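Local coordinates for conserved domain protein (Bacillus anthracis, PDB 3FBQ) that is of unknown function but combines beta-rich regions of two sequence families, DUF4179 and DUF5643, both grouped with the E-set immunoglobulin-like folds, at residues E22-F27 against P173-L178; Y180-S185 against V195-T200; K190-V195 against E275-D280; E212-S217 against S227-K232; T243-L248 against I281-I286. All blocks are in the same frame, centred on the assembly; numbering follows the deposited sequence.

In the fold
Four of the five contacts reach one antiparallel sheet of the C-terminal part of the chain, and contact 3 lies at its end. Contact 1 packs the weak helical turn 24-27 at the start of strand 175-184; contact 4, centred about 12 Å away, is bonded to it through the backbones of F176 with F230 and L178 with A228. Contact 2 uses the far half of strand 175-184, with its centre about 25 Å from that of contact 1. Contacts 2 and 5 lie about 8 Å apart, centre to centre, on neighbouring strands 196-203 and 239-247. Contact 3 shares V195 with contact 2, and its W192 packs on L248 of contact 5.

Contact 1: E22-F27 against P173-L178; sequences ENYKEF and PVSFIL
V174 O accepts a hydrogen bond from a water whose oxygen lies 3.1 Å away, and the same water takes a weak bond from N23 N, 3.4 Å from its oxygen, so one solvent molecule bridges the two backbones. Beside this bridge V174 does most of the packing. Its CG1 lies over one face of the Y24 ring, 4.0 Å from the centroid and 27° off the normal, a CH-pi contact that comes nearest at Y24 CE2 (3.6 Å from V174 CG1). The other branch, CG2, faces F27 and lies 3.8 Å from F27 CD2. F27 CG stands anti to its own carbonyl carbon (chi1 -84°), and the ring leans obliquely against P173, with CE1 3.4 Å from P173 CB. V174 is thus wedged between two aromatic side chains. S175 OG, set between its backbone N and carbonyl carbon (chi1 70°), is 3.2 Å from Y24 OH, at most a weak hydrogen bond. Y24 is further held by Y21, which it meets edge-to-face, and by the ring of F10; M146 touches both F27 and P173. A short, weakly bonded helical turn, about residues 24-27, thus packs on the loop that leads into strand 175-184, an inner strand of the antiparallel sheet, and joins the DUF4179 region to the DUF5643 region.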
# COMPACT_ATOMS: atom_id res chain seq x y z
N GLU A 22 -9.55 -24.33 15.73
CA GLU A 22 -9.86 -25.73 15.64
C GLU A 22 -11.12 -26.09 14.79
O GLU A 22 -11.02 -26.98 13.96
CB GLU A 22 -9.89 -26.42 17.00
CG GLU A 22 -10.85 -27.61 16.91
CD GLU A 22 -10.40 -28.89 17.63
OE1 GLU A 22 -10.19 -28.82 18.87
OE2 GLU A 22 -10.32 -29.97 16.95
N ASN A 23 -12.26 -25.38 14.93
CA ASN A 23 -13.43 -25.72 14.10
C ASN A 23 -13.75 -24.84 12.95
O ASN A 23 -14.85 -24.91 12.41
CB ASN A 23 -14.69 -25.88 14.92
CG ASN A 23 -14.44 -26.71 16.10
OD1 ASN A 23 -14.09 -27.88 15.96
ND2 ASN A 23 -14.55 -26.10 17.28
N TYR A 24 -12.79 -24.05 12.52
CA TYR A 24 -13.06 -23.08 11.48
C TYR A 24 -13.23 -23.69 10.06
O TYR A 24 -14.14 -23.30 9.31
CB TYR A 24 -12.00 -21.98 11.53
CG TYR A 24 -12.39 -20.87 12.44
CD1 TYR A 24 -12.65 -19.61 11.95
CD2 TYR A 24 -12.51 -21.07 13.79
CE1 TYR A 24 -13.02 -18.59 12.78
CE2 TYR A 24 -12.91 -20.07 14.63
CZ TYR A 24 -13.17 -18.83 14.11
OH TYR A 24 -13.56 -17.83 14.96
N LYS A 25 -12.39 -24.64 9.68
CA LYS A 25 -12.48 -25.12 8.31
C LYS A 25 -13.80 -25.77 8.08
O LYS A 25 -14.36 -25.67 7.00
CB LYS A 25 -11.39 -26.14 7.94
CG LYS A 25 -11.34 -26.32 6.46
CD LYS A 25 -10.07 -26.94 6.03
CE LYS A 25 -10.19 -27.45 4.60
NZ LYS A 25 -10.11 -26.34 3.59
N GLU A 26 -14.30 -26.47 9.09
CA GLU A 26 -15.43 -27.32 8.83
C GLU A 26 -16.66 -26.42 8.61
O GLU A 26 -17.60 -26.75 7.89
CB GLU A 26 -15.59 -28.35 9.94
CG GLU A 26 -16.44 -29.51 9.46
CD GLU A 26 -16.09 -30.85 10.15
OE1 GLU A 26 -16.38 -31.92 9.49
OE2 GLU A 26 -15.55 -30.80 11.32
N PHE A 27 -16.60 -25.25 9.20
CA PHE A 27 -17.69 -24.36 9.11
C PHE A 27 -17.42 -23.38 8.05
O PHE A 27 -18.27 -22.59 7.71
CB PHE A 27 -17.96 -23.73 10.47
CG PHE A 27 -18.79 -24.60 11.32
CD1 PHE A 27 -20.15 -24.31 11.52
CD2 PHE A 27 -18.25 -25.77 11.87
CE1 PHE A 27 -20.94 -25.13 12.30
CE2 PHE A 27 -19.02 -26.61 12.62
CZ PHE A 27 -20.38 -26.31 12.84
N PRO A 173 -21.27 -21.55 16.36
CA PRO A 173 -21.05 -22.97 16.61
C PRO A 173 -19.56 -23.34 16.80
O PRO A 173 -19.22 -24.44 17.31
CB PRO A 173 -21.57 -23.62 15.33
CG PRO A 173 -22.50 -22.65 14.80
CD PRO A 173 -21.94 -21.34 15.08
N VAL A 174 -18.71 -22.39 16.45
CA VAL A 174 -17.33 -22.64 16.16
C VAL A 174 -16.52 -21.81 17.20
O VAL A 174 -15.41 -22.18 17.60
CB VAL A 174 -17.10 -22.16 14.68
CG1 VAL A 174 -16.44 -20.87 14.59
CG2 VAL A 174 -16.39 -23.17 13.89
N SER A 175 -17.12 -20.72 17.68
CA SER A 175 -16.40 -19.75 18.50
C SER A 175 -17.41 -18.87 19.22
O SER A 175 -18.62 -18.95 18.99
CB SER A 175 -15.45 -18.91 17.64
OG SER A 175 -16.20 -18.04 16.79
N PHE A 176 -16.90 -18.07 20.16
CA PHE A 176 -17.75 -17.09 20.87
C PHE A 176 -17.03 -15.79 21.14
O PHE A 176 -15.83 -15.81 21.33
CB PHE A 176 -18.37 -17.68 22.15
CG PHE A 176 -17.44 -17.72 23.33
CD1 PHE A 176 -16.84 -18.92 23.72
CD2 PHE A 176 -17.18 -16.59 24.08
CE1 PHE A 176 -16.00 -18.99 24.84
CE2 PHE A 176 -16.32 -16.65 25.16
CZ PHE A 176 -15.75 -17.86 25.56
N ILE A 177 -17.74 -14.68 21.23
CA ILE A 177 -17.11 -13.32 21.35
C ILE A 177 -17.46 -12.54 22.60
O ILE A 177 -18.61 -12.42 22.94
CB ILE A 177 -17.50 -12.43 20.17
CG1 ILE A 177 -17.17 -13.12 18.83
CG2 ILE A 177 -16.84 -11.07 20.28
CD1 ILE A 177 -17.81 -12.43 17.68
N LEU A 178 -16.46 -12.01 23.29
CA LEU A 178 -16.75 -11.08 24.40
C LEU A 178 -16.50 -9.60 24.03
O LEU A 178 -15.38 -9.20 23.73
CB LEU A 178 -15.95 -11.44 25.66
CG LEU A 178 -16.21 -12.85 26.23
CD1 LEU A 178 -15.33 -13.06 27.41
CD2 LEU A 178 -17.66 -13.18 26.57
O HOH W 1 -12.98 -24.10 17.99

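Contact 2: Y180-S185 against V195-T200; sequences YNQEVS and VDVELT
Y180 and L199 reach toward each other tip to tip across the inside of an antiparallel sheet curled enough to bring non-neighbouring strands together. Strands 180-184 and 196-200 are not adjacent in that sheet; their axes pass 7.8 Å apart at 143°, and side chains fill the inside of the curl, consistent with the E-set assignment of this region. The tight part is aromatic. L199 CD1 sits over one face of the Y180 ring, offset toward the rim, 3.6 Å from the centroid and 3.4 Å from Y180 CE1, while W226 also meets this ring. Next along, Q182 slides past V197 in the opposite direction, its extended chain lying against the V197 CG2 branch. Packing is looser at the end nearest the helix, where V184 CG1 is 4.2 Å from V195 CG2. D196 and E198 turn away toward the solvent side, and there H247 NE2 makes a weak hydrogen bond to E198 OE2. From the buried side Y180 OH donates to V197 O at 2.9 Å, lying in the carbonyl plane with a C=O...O angle of 158°.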
# COMPACT_ATOMS: atom_id res chain seq x y z
N TYR A 180 -16.41 -5.75 25.26
CA TYR A 180 -16.26 -5.03 26.50
C TYR A 180 -15.37 -3.77 26.35
O TYR A 180 -14.90 -3.46 25.24
CB TYR A 180 -15.69 -6.00 27.51
CG TYR A 180 -14.27 -6.34 27.18
CD1 TYR A 180 -13.95 -7.31 26.22
CD2 TYR A 180 -13.22 -5.66 27.83
CE1 TYR A 180 -12.60 -7.58 25.92
CE2 TYR A 180 -11.87 -5.94 27.54
CZ TYR A 180 -11.57 -6.89 26.60
OH TYR A 180 -10.26 -7.14 26.37
N ASN A 181 -15.14 -3.05 27.46
CA ASN A 181 -14.37 -1.79 27.43
C ASN A 181 -13.73 -1.48 28.74
O ASN A 181 -14.20 -1.96 29.76
CB ASN A 181 -15.20 -0.58 27.01
CG ASN A 181 -16.39 -0.38 27.88
OD1 ASN A 181 -16.32 -0.14 29.09
ND2 ASN A 181 -17.53 -0.48 27.25
N GLN A 182 -12.68 -0.66 28.70
CA GLN A 182 -11.95 -0.23 29.87
C GLN A 182 -12.30 1.21 30.03
O GLN A 182 -12.47 1.91 29.03
CB GLN A 182 -10.43 -0.40 29.69
CG GLN A 182 -9.81 0.19 28.43
CD GLN A 182 -8.29 -0.06 28.31
OE1 GLN A 182 -7.47 0.89 28.20
NE2 GLN A 182 -7.91 -1.34 28.30
N GLU A 183 -12.44 1.61 31.30
CA GLU A 183 -12.45 3.02 31.74
C GLU A 183 -11.31 3.34 32.73
O GLU A 183 -10.97 2.52 33.59
CB GLU A 183 -13.79 3.36 32.33
CG GLU A 183 -14.89 3.40 31.30
CD GLU A 183 -16.27 3.27 31.93
OE1 GLU A 183 -16.50 3.93 32.97
OE2 GLU A 183 -17.11 2.50 31.41
N VAL A 184 -10.71 4.52 32.57
CA VAL A 184 -9.59 5.01 33.38
C VAL A 184 -9.94 6.41 33.99
O VAL A 184 -10.40 7.33 33.27
CB VAL A 184 -8.31 5.13 32.52
CG1 VAL A 184 -7.08 5.30 33.39
CG2 VAL A 184 -8.14 3.90 31.67
N SER A 185 -9.73 6.56 35.30
CA SER A 185 -10.09 7.79 36.02
C SER A 185 -9.05 8.88 35.84
O SER A 185 -7.89 8.57 35.52
CB SER A 185 -10.19 7.52 37.51
OG SER A 185 -8.87 7.35 38.02
N VAL A 195 -2.65 1.87 29.68
CA VAL A 195 -3.50 0.89 30.33
C VAL A 195 -4.12 -0.06 29.31
O VAL A 195 -4.78 0.37 28.36
CB VAL A 195 -4.62 1.56 31.14
CG1 VAL A 195 -5.30 0.54 32.05
CG2 VAL A 195 -4.07 2.72 31.95
N ASP A 196 -3.91 -1.36 29.52
CA ASP A 196 -4.32 -2.35 28.56
C ASP A 196 -5.00 -3.50 29.29
O ASP A 196 -4.35 -4.21 30.07
CB ASP A 196 -3.09 -2.83 27.82
CG ASP A 196 -3.39 -3.97 26.90
OD1 ASP A 196 -2.60 -4.93 26.90
OD2 ASP A 196 -4.43 -3.92 26.21
N VAL A 197 -6.29 -3.69 29.02
CA VAL A 197 -7.11 -4.66 29.79
C VAL A 197 -7.40 -5.96 29.04
O VAL A 197 -8.20 -6.00 28.13
CB VAL A 197 -8.47 -4.08 30.23
CG1 VAL A 197 -9.04 -4.94 31.25
CG2 VAL A 197 -8.33 -2.72 30.78
N GLU A 198 -6.75 -7.03 29.49
CA GLU A 198 -6.84 -8.35 28.93
C GLU A 198 -7.81 -9.13 29.75
O GLU A 198 -7.84 -8.93 30.95
CB GLU A 198 -5.50 -9.06 29.10
CG GLU A 198 -5.04 -9.76 27.85
CD GLU A 198 -4.49 -8.74 26.84
OE1 GLU A 198 -4.67 -8.99 25.63
OE2 GLU A 198 -3.91 -7.69 27.29
N LEU A 199 -8.57 -10.04 29.14
CA LEU A 199 -9.42 -10.96 29.86
C LEU A 199 -8.99 -12.38 29.61
O LEU A 199 -8.56 -12.78 28.53
CB LEU A 199 -10.85 -10.86 29.39
CG LEU A 199 -11.54 -9.54 29.10
CD1 LEU A 199 -12.84 -9.92 28.41
CD2 LEU A 199 -11.78 -8.69 30.34
N THR A 200 -9.16 -13.18 30.65
CA THR A 200 -8.82 -14.58 30.65
C THR A 200 -10.13 -15.22 30.98
O THR A 200 -10.89 -14.68 31.81
CB THR A 200 -7.72 -14.84 31.73
OG1 THR A 200 -6.53 -15.32 31.07
CG2 THR A 200 -8.18 -15.78 32.87

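Contact 3: K190-V195 against E275-D280; sequences KEWDSV and EAKKKD
W192 pushes the six-membered end of its indole against the backbone of K277-K279. CG stands anti to the carbonyl carbon (chi1 -55°), and the benzo end, CZ3 and CH2, comes nearest the other segment. K279 CA lies in the ring plane at that rim, 3.6 Å from W192 CZ3, and K277 O also approaches near the plane, beside CH2. K278 takes a very different shape: its CB points away from W192, but the chain folds back. CD comes nearly syn to CA (chi2 -7°), a further bend follows at the next bond, and NZ ends nearly syn to CG, although the modelled path of this chain is uncertain. As modelled, the hook carries NZ to 3.2 Å from E191 O, to which it gives a weak hydrogen bond. It also hangs NZ above the indole, 5.1 Å from the six-membered centroid and 6° off the normal, at most a weak cation-pi attraction. The contact lies where the helical link 186-191, between strands 175-184 and 196-203, meets the loop leading into the outermost strand 281-289. L248 packs against W192, and Y222 OH is hydrogen-bonded to W192 O. E191 OE1 stays 5.3 Å from K277 NZ and 5.4 Å from K278 NZ, close enough for at most a weak, long-range attraction to either.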
# COMPACT_ATOMS: atom_id res chain seq x y z
N LYS A 190 -3.23 9.81 35.13
CA LYS A 190 -2.16 10.72 35.41
C LYS A 190 -0.87 9.99 35.70
O LYS A 190 0.21 10.47 35.32
CB LYS A 190 -2.54 11.69 36.52
CG LYS A 190 -3.48 12.78 36.01
CD LYS A 190 -3.31 14.11 36.78
CE LYS A 190 -3.78 14.04 38.23
NZ LYS A 190 -5.27 14.07 38.33
N GLU A 191 -0.95 8.83 36.34
CA GLU A 191 0.30 8.11 36.61
C GLU A 191 0.66 7.04 35.58
O GLU A 191 1.61 6.27 35.79
CB GLU A 191 0.39 7.60 38.05
CG GLU A 191 -0.62 6.55 38.46
CD GLU A 191 -0.18 5.73 39.71
OE1 GLU A 191 0.79 4.94 39.61
OE2 GLU A 191 -0.83 5.86 40.77
N TRP A 192 -0.08 6.99 34.48
CA TRP A 192 -0.01 5.86 33.55
C TRP A 192 -0.49 6.26 32.16
O TRP A 192 -1.44 7.03 32.02
CB TRP A 192 -0.83 4.68 34.07
CG TRP A 192 -0.45 4.24 35.45
CD1 TRP A 192 -1.03 4.62 36.63
CD2 TRP A 192 0.61 3.35 35.81
NE1 TRP A 192 -0.41 4.01 37.69
CE2 TRP A 192 0.61 3.22 37.21
CE3 TRP A 192 1.56 2.63 35.07
CZ2 TRP A 192 1.51 2.42 37.89
CZ3 TRP A 192 2.46 1.83 35.75
CH2 TRP A 192 2.43 1.73 37.15
N ASP A 193 0.18 5.73 31.14
CA ASP A 193 -0.01 6.22 29.78
C ASP A 193 -0.30 5.06 28.82
O ASP A 193 -0.51 5.28 27.63
CB ASP A 193 1.23 6.99 29.31
CG ASP A 193 1.37 8.33 29.99
OD1 ASP A 193 0.33 8.99 30.24
OD2 ASP A 193 2.51 8.74 30.28
N SER A 194 -0.32 3.85 29.35
CA SER A 194 -0.65 2.67 28.56
C SER A 194 -1.37 1.62 29.41
O SER A 194 -0.79 0.62 29.80
CB SER A 194 0.62 2.06 27.95
OG SER A 194 0.53 0.65 27.90
N VAL A 195 -2.65 1.87 29.68
CA VAL A 195 -3.50 0.89 30.33
C VAL A 195 -4.12 -0.06 29.31
O VAL A 195 -4.78 0.37 28.36
CB VAL A 195 -4.62 1.56 31.14
CG1 VAL A 195 -5.30 0.54 32.05
CG2 VAL A 195 -4.07 2.72 31.95
N GLU A 275 11.40 2.37 40.09
CA GLU A 275 11.78 1.50 38.99
C GLU A 275 10.86 0.29 38.89
O GLU A 275 10.67 -0.27 37.81
CB GLU A 275 13.23 1.04 39.15
CG GLU A 275 14.17 1.53 38.05
CD GLU A 275 13.46 2.40 37.04
OE1 GLU A 275 13.17 1.91 35.93
OE2 GLU A 275 13.21 3.59 37.35
N ALA A 276 10.28 -0.10 40.02
CA ALA A 276 9.24 -1.12 40.04
C ALA A 276 7.86 -0.50 39.90
O ALA A 276 6.94 -1.12 39.36
CB ALA A 276 9.33 -1.95 41.31
N LYS A 277 7.71 0.73 40.38
CA LYS A 277 6.46 1.46 40.26
C LYS A 277 5.89 1.36 38.85
O LYS A 277 4.80 0.83 38.64
CB LYS A 277 6.66 2.93 40.64
CG LYS A 277 5.56 3.50 41.52
CD LYS A 277 4.82 2.40 42.26
CE LYS A 277 3.56 1.99 41.52
NZ LYS A 277 2.91 0.80 42.14
N LYS A 278 6.65 1.85 37.87
CA LYS A 278 6.09 2.69 36.82
C LYS A 278 5.81 1.87 35.56
O LYS A 278 5.61 2.43 34.48
CB LYS A 278 7.03 3.85 36.50
CG LYS A 278 6.75 5.11 37.29
CD LYS A 278 5.47 4.98 38.10
CE LYS A 278 4.41 5.96 37.62
NZ LYS A 278 4.75 6.53 36.29
N LYS A 279 5.80 0.55 35.71
CA LYS A 279 5.11 -0.32 34.76
C LYS A 279 4.71 -1.64 35.42
O LYS A 279 5.52 -2.55 35.53
CB LYS A 279 5.99 -0.59 33.54
CG LYS A 279 7.11 0.43 33.34
CD LYS A 279 7.81 0.23 32.01
CE LYS A 279 9.16 -0.45 32.19
NZ LYS A 279 10.26 0.54 32.36
N ASP A 280 3.46 -1.72 35.84
CA ASP A 280 2.90 -2.99 36.41
C ASP A 280 1.66 -3.73 35.81
O ASP A 280 1.07 -3.30 34.82
CB ASP A 280 2.88 -2.99 37.98
CG ASP A 280 1.95 -1.92 38.61
OD1 ASP A 280 1.76 -0.82 38.03
OD2 ASP A 280 1.44 -2.18 39.72

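Contact 4: E212-S217 against S227-K232; sequences EGNGGS and SATFQK
N214 CG stands anti to its carbonyl carbon (chi1 -50°) and S227 OG between its N and carbonyl carbon (chi1 88°); these settings bring the N214 amide beside the S227 hydroxyl, and T229 OG1 lies next to the same amide. The N214 side chain crosses T229 at about a right angle. Beside it the backbones pair as an antiparallel hairpin. T229 N donates to E212 O at 3.0 Å, coming from well above the carbonyl plane, and N214 N donates to S227 O at 2.9 Å. G213 and A228 form the non-hydrogen-bonded pair between, their CA atoms only 4.1 Å apart, with A228 CB 4.0 Å from G213 CA. E212 turns its carboxylate outward to Y21 OH. Further on, G216 and S217 pair with a strand of a second subunit, continuing the sheet across the interface. The amide and both hydroxyls are neutral and can each donate and accept, so a hydrogen-bonded network among them is possible, though its direction is not settled.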
# COMPACT_ATOMS: atom_id res chain seq x y z
N GLU A 212 -8.34 -14.46 21.14
CA GLU A 212 -7.49 -13.54 20.42
C GLU A 212 -8.22 -12.23 20.25
O GLU A 212 -9.28 -12.23 19.69
CB GLU A 212 -7.32 -14.11 19.02
CG GLU A 212 -5.95 -13.95 18.48
CD GLU A 212 -5.60 -15.07 17.54
OE1 GLU A 212 -6.08 -15.06 16.35
OE2 GLU A 212 -4.84 -15.98 18.02
N GLY A 213 -7.64 -11.11 20.66
CA GLY A 213 -8.25 -9.79 20.43
C GLY A 213 -8.68 -9.62 18.97
O GLY A 213 -8.16 -10.31 18.11
N ASN A 214 -9.66 -8.76 18.72
CA ASN A 214 -10.11 -8.40 17.38
C ASN A 214 -9.92 -6.94 17.16
O ASN A 214 -10.38 -6.42 16.14
CB ASN A 214 -11.60 -8.65 17.18
CG ASN A 214 -12.00 -10.02 17.61
OD1 ASN A 214 -11.26 -11.00 17.39
ND2 ASN A 214 -13.20 -10.13 18.23
N GLY A 215 -9.30 -6.26 18.14
CA GLY A 215 -8.98 -4.86 18.04
C GLY A 215 -9.75 -4.01 19.02
O GLY A 215 -10.84 -4.40 19.46
N GLY A 216 -9.20 -2.83 19.34
CA GLY A 216 -9.85 -1.82 20.16
C GLY A 216 -9.90 -0.44 19.54
O GLY A 216 -9.18 -0.13 18.59
N SER A 217 -10.73 0.41 20.13
CA SER A 217 -11.09 1.71 19.65
C SER A 217 -11.42 2.61 20.84
O SER A 217 -11.96 2.13 21.83
CB SER A 217 -12.37 1.57 18.86
OG SER A 217 -12.08 1.29 17.53
N SER A 227 -12.89 -6.17 21.72
CA SER A 227 -13.58 -7.46 21.73
C SER A 227 -12.60 -8.59 21.47
O SER A 227 -11.53 -8.37 20.85
CB SER A 227 -14.68 -7.47 20.71
OG SER A 227 -14.16 -7.88 19.47
N ALA A 228 -12.90 -9.80 21.94
CA ALA A 228 -11.97 -10.90 21.67
C ALA A 228 -12.74 -12.12 21.29
O ALA A 228 -13.94 -12.27 21.62
CB ALA A 228 -11.19 -11.18 22.84
N THR A 229 -12.06 -13.04 20.61
CA THR A 229 -12.80 -14.24 20.23
C THR A 229 -12.21 -15.45 20.89
O THR A 229 -11.01 -15.54 21.01
CB THR A 229 -12.87 -14.37 18.72
OG1 THR A 229 -13.15 -13.07 18.21
CG2 THR A 229 -14.01 -15.39 18.28
N PHE A 230 -13.07 -16.34 21.34
CA PHE A 230 -12.59 -17.50 22.04
C PHE A 230 -13.26 -18.77 21.53
O PHE A 230 -14.27 -18.72 20.78
CB PHE A 230 -12.84 -17.41 23.53
CG PHE A 230 -12.42 -16.10 24.18
CD1 PHE A 230 -11.31 -16.07 25.08
CD2 PHE A 230 -13.16 -14.93 23.98
CE1 PHE A 230 -10.94 -14.91 25.76
CE2 PHE A 230 -12.80 -13.71 24.62
CZ PHE A 230 -11.68 -13.70 25.52
N GLN A 231 -12.65 -19.88 21.93
CA GLN A 231 -12.97 -21.26 21.55
C GLN A 231 -14.43 -21.61 21.63
O GLN A 231 -15.16 -21.02 22.43
CB GLN A 231 -12.24 -22.21 22.51
CG GLN A 231 -10.73 -22.19 22.39
CD GLN A 231 -10.11 -23.21 23.30
OE1 GLN A 231 -9.26 -22.90 24.12
NE2 GLN A 231 -10.57 -24.43 23.18
N LYS A 232 -14.86 -22.57 20.80
CA LYS A 232 -16.16 -23.22 20.96
C LYS A 232 -16.44 -23.28 22.45
O LYS A 232 -15.75 -23.99 23.19
CB LYS A 232 -16.12 -24.64 20.41
CG LYS A 232 -17.34 -24.97 19.65
CD LYS A 232 -17.65 -26.41 19.71
CE LYS A 232 -19.05 -26.72 19.19
NZ LYS A 232 -20.23 -26.11 19.90

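Contact 5: T243-L248 against I281-I286; sequences TPRVHL and IVLDDI
H247 and I281 meet with the imidazole rim turned to the isoleucine: I281 CG2 lies in the ring plane at its edge, 3.5 Å from H247 ND1, and CD1 approaches obliquely. R245 O lies over one face of the ring, displaced toward its rim. The R245 guanidinium has T243 OG1 above one face, also toward the rim, and L283 CD1 at its edge, near the plane. R245 CG, anti to the carbonyl carbon (chi1 -84°), lies 3.9 Å from L283 CD1. Across the strand, on the side of V246 and V282, V246 CB is 4.0 Å from V282 CG2. L248 comes in at about a right angle, its CD1 4.0 Å from V282 CG1. V246 and V282 form the hydrogen-bonded pair: V246 N donates to V282 O and V282 N to V246 O, each at 2.8 Å and with N-H...O angles of 165° and 160°. P244 lacks an N-H, so the ladder cannot continue through its nitrogen; P244 O receives a CA-H...O contact from L283 CA at 3.3 Å, while P244 CG rests against D284 CG at 3.9 Å. R245 NE makes a weak bond to T200 OG1 on the inner neighbour. The short ladder gives way to CA-H...O and side-chain contacts where strand 281-289, broken by a bulge or short loop, forms the outermost strand of an antiparallel sheet in this chain.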
# COMPACT_ATOMS: atom_id res chain seq x y z
N THR A 243 -11.51 -13.10 34.16
CA THR A 243 -10.60 -12.27 34.95
C THR A 243 -9.88 -11.21 34.06
O THR A 243 -9.18 -11.55 33.08
CB THR A 243 -9.62 -13.11 35.85
OG1 THR A 243 -8.30 -13.08 35.30
CG2 THR A 243 -10.07 -14.58 36.03
N PRO A 244 -10.11 -9.90 34.39
CA PRO A 244 -9.43 -8.77 33.75
C PRO A 244 -8.01 -8.59 34.26
O PRO A 244 -7.81 -8.23 35.42
CB PRO A 244 -10.29 -7.55 34.17
CG PRO A 244 -11.49 -8.10 34.91
CD PRO A 244 -11.09 -9.44 35.40
N ARG A 245 -7.03 -8.89 33.41
CA ARG A 245 -5.61 -8.59 33.68
C ARG A 245 -5.34 -7.18 33.19
O ARG A 245 -5.72 -6.83 32.08
CB ARG A 245 -4.72 -9.60 32.94
CG ARG A 245 -4.53 -10.89 33.70
CD ARG A 245 -4.57 -12.14 32.78
NE ARG A 245 -5.02 -13.36 33.49
CZ ARG A 245 -4.87 -13.61 34.82
NH1 ARG A 245 -4.24 -12.74 35.63
NH2 ARG A 245 -5.34 -14.75 35.34
N VAL A 246 -4.71 -6.34 34.00
CA VAL A 246 -4.52 -4.94 33.57
C VAL A 246 -3.03 -4.65 33.54
O VAL A 246 -2.39 -4.79 34.56
CB VAL A 246 -5.23 -3.95 34.50
CG1 VAL A 246 -4.82 -2.53 34.17
CG2 VAL A 246 -6.69 -4.06 34.37
N HIS A 247 -2.49 -4.24 32.39
CA HIS A 247 -1.03 -4.02 32.25
C HIS A 247 -0.72 -2.54 32.07
O HIS A 247 -0.94 -1.96 30.99
CB HIS A 247 -0.37 -4.85 31.12
CG HIS A 247 -1.09 -6.12 30.82
ND1 HIS A 247 -1.23 -7.14 31.75
CD2 HIS A 247 -1.74 -6.55 29.71
CE1 HIS A 247 -1.92 -8.13 31.21
NE2 HIS A 247 -2.25 -7.80 29.97
N LEU A 248 -0.18 -1.96 33.13
CA LEU A 248 0.11 -0.54 33.22
C LEU A 248 1.57 -0.25 32.96
O LEU A 248 2.45 -0.98 33.41
CB LEU A 248 -0.22 -0.06 34.61
CG LEU A 248 -1.59 -0.58 34.96
CD1 LEU A 248 -1.63 -0.91 36.45
CD2 LEU A 248 -2.61 0.46 34.52
N ILE A 281 1.32 -4.86 36.41
CA ILE A 281 0.20 -5.71 36.03
C ILE A 281 -0.70 -5.93 37.29
O ILE A 281 -0.18 -6.25 38.35
CB ILE A 281 0.75 -7.04 35.39
CG1 ILE A 281 1.72 -6.71 34.23
CG2 ILE A 281 -0.43 -8.03 35.01
CD1 ILE A 281 1.78 -7.73 33.03
N VAL A 282 -2.02 -5.71 37.17
CA VAL A 282 -3.01 -5.96 38.28
C VAL A 282 -4.21 -6.86 37.81
O VAL A 282 -4.24 -7.19 36.60
CB VAL A 282 -3.39 -4.63 39.06
CG1 VAL A 282 -2.17 -3.73 39.21
CG2 VAL A 282 -4.49 -3.86 38.40
N LEU A 283 -5.16 -7.24 38.70
CA LEU A 283 -6.32 -8.15 38.41
C LEU A 283 -7.67 -7.83 39.08
O LEU A 283 -7.70 -6.97 39.89
CB LEU A 283 -5.98 -9.57 38.78
CG LEU A 283 -4.52 -9.92 38.85
CD1 LEU A 283 -3.96 -10.14 37.49
CD2 LEU A 283 -3.78 -8.85 39.59
N ASP A 284 -8.77 -8.51 38.70
CA ASP A 284 -10.16 -8.31 39.27
C ASP A 284 -11.11 -9.57 39.29
O ASP A 284 -10.66 -10.59 39.76
CB ASP A 284 -10.87 -7.09 38.69
CG ASP A 284 -9.94 -6.15 37.91
OD1 ASP A 284 -10.38 -5.04 37.56
OD2 ASP A 284 -8.81 -6.49 37.62
N ASP A 285 -12.37 -9.54 38.80
CA ASP A 285 -13.11 -10.83 38.49
C ASP A 285 -14.65 -11.00 38.29
O ASP A 285 -15.40 -10.93 39.23
CB ASP A 285 -12.65 -11.93 39.42
CG ASP A 285 -12.44 -13.23 38.69
OD1 ASP A 285 -11.43 -13.36 38.02
OD2 ASP A 285 -13.25 -14.14 38.81
N ILE A 286 -15.10 -11.31 37.07
CA ILE A 286 -16.53 -11.27 36.67
C ILE A 286 -17.29 -12.54 36.24
O ILE A 286 -16.75 -13.36 35.52
CB ILE A 286 -16.71 -10.36 35.49
CG1 ILE A 286 -15.90 -9.11 35.65
CG2 ILE A 286 -18.12 -9.97 35.35
CD1 ILE A 286 -16.37 -8.03 34.78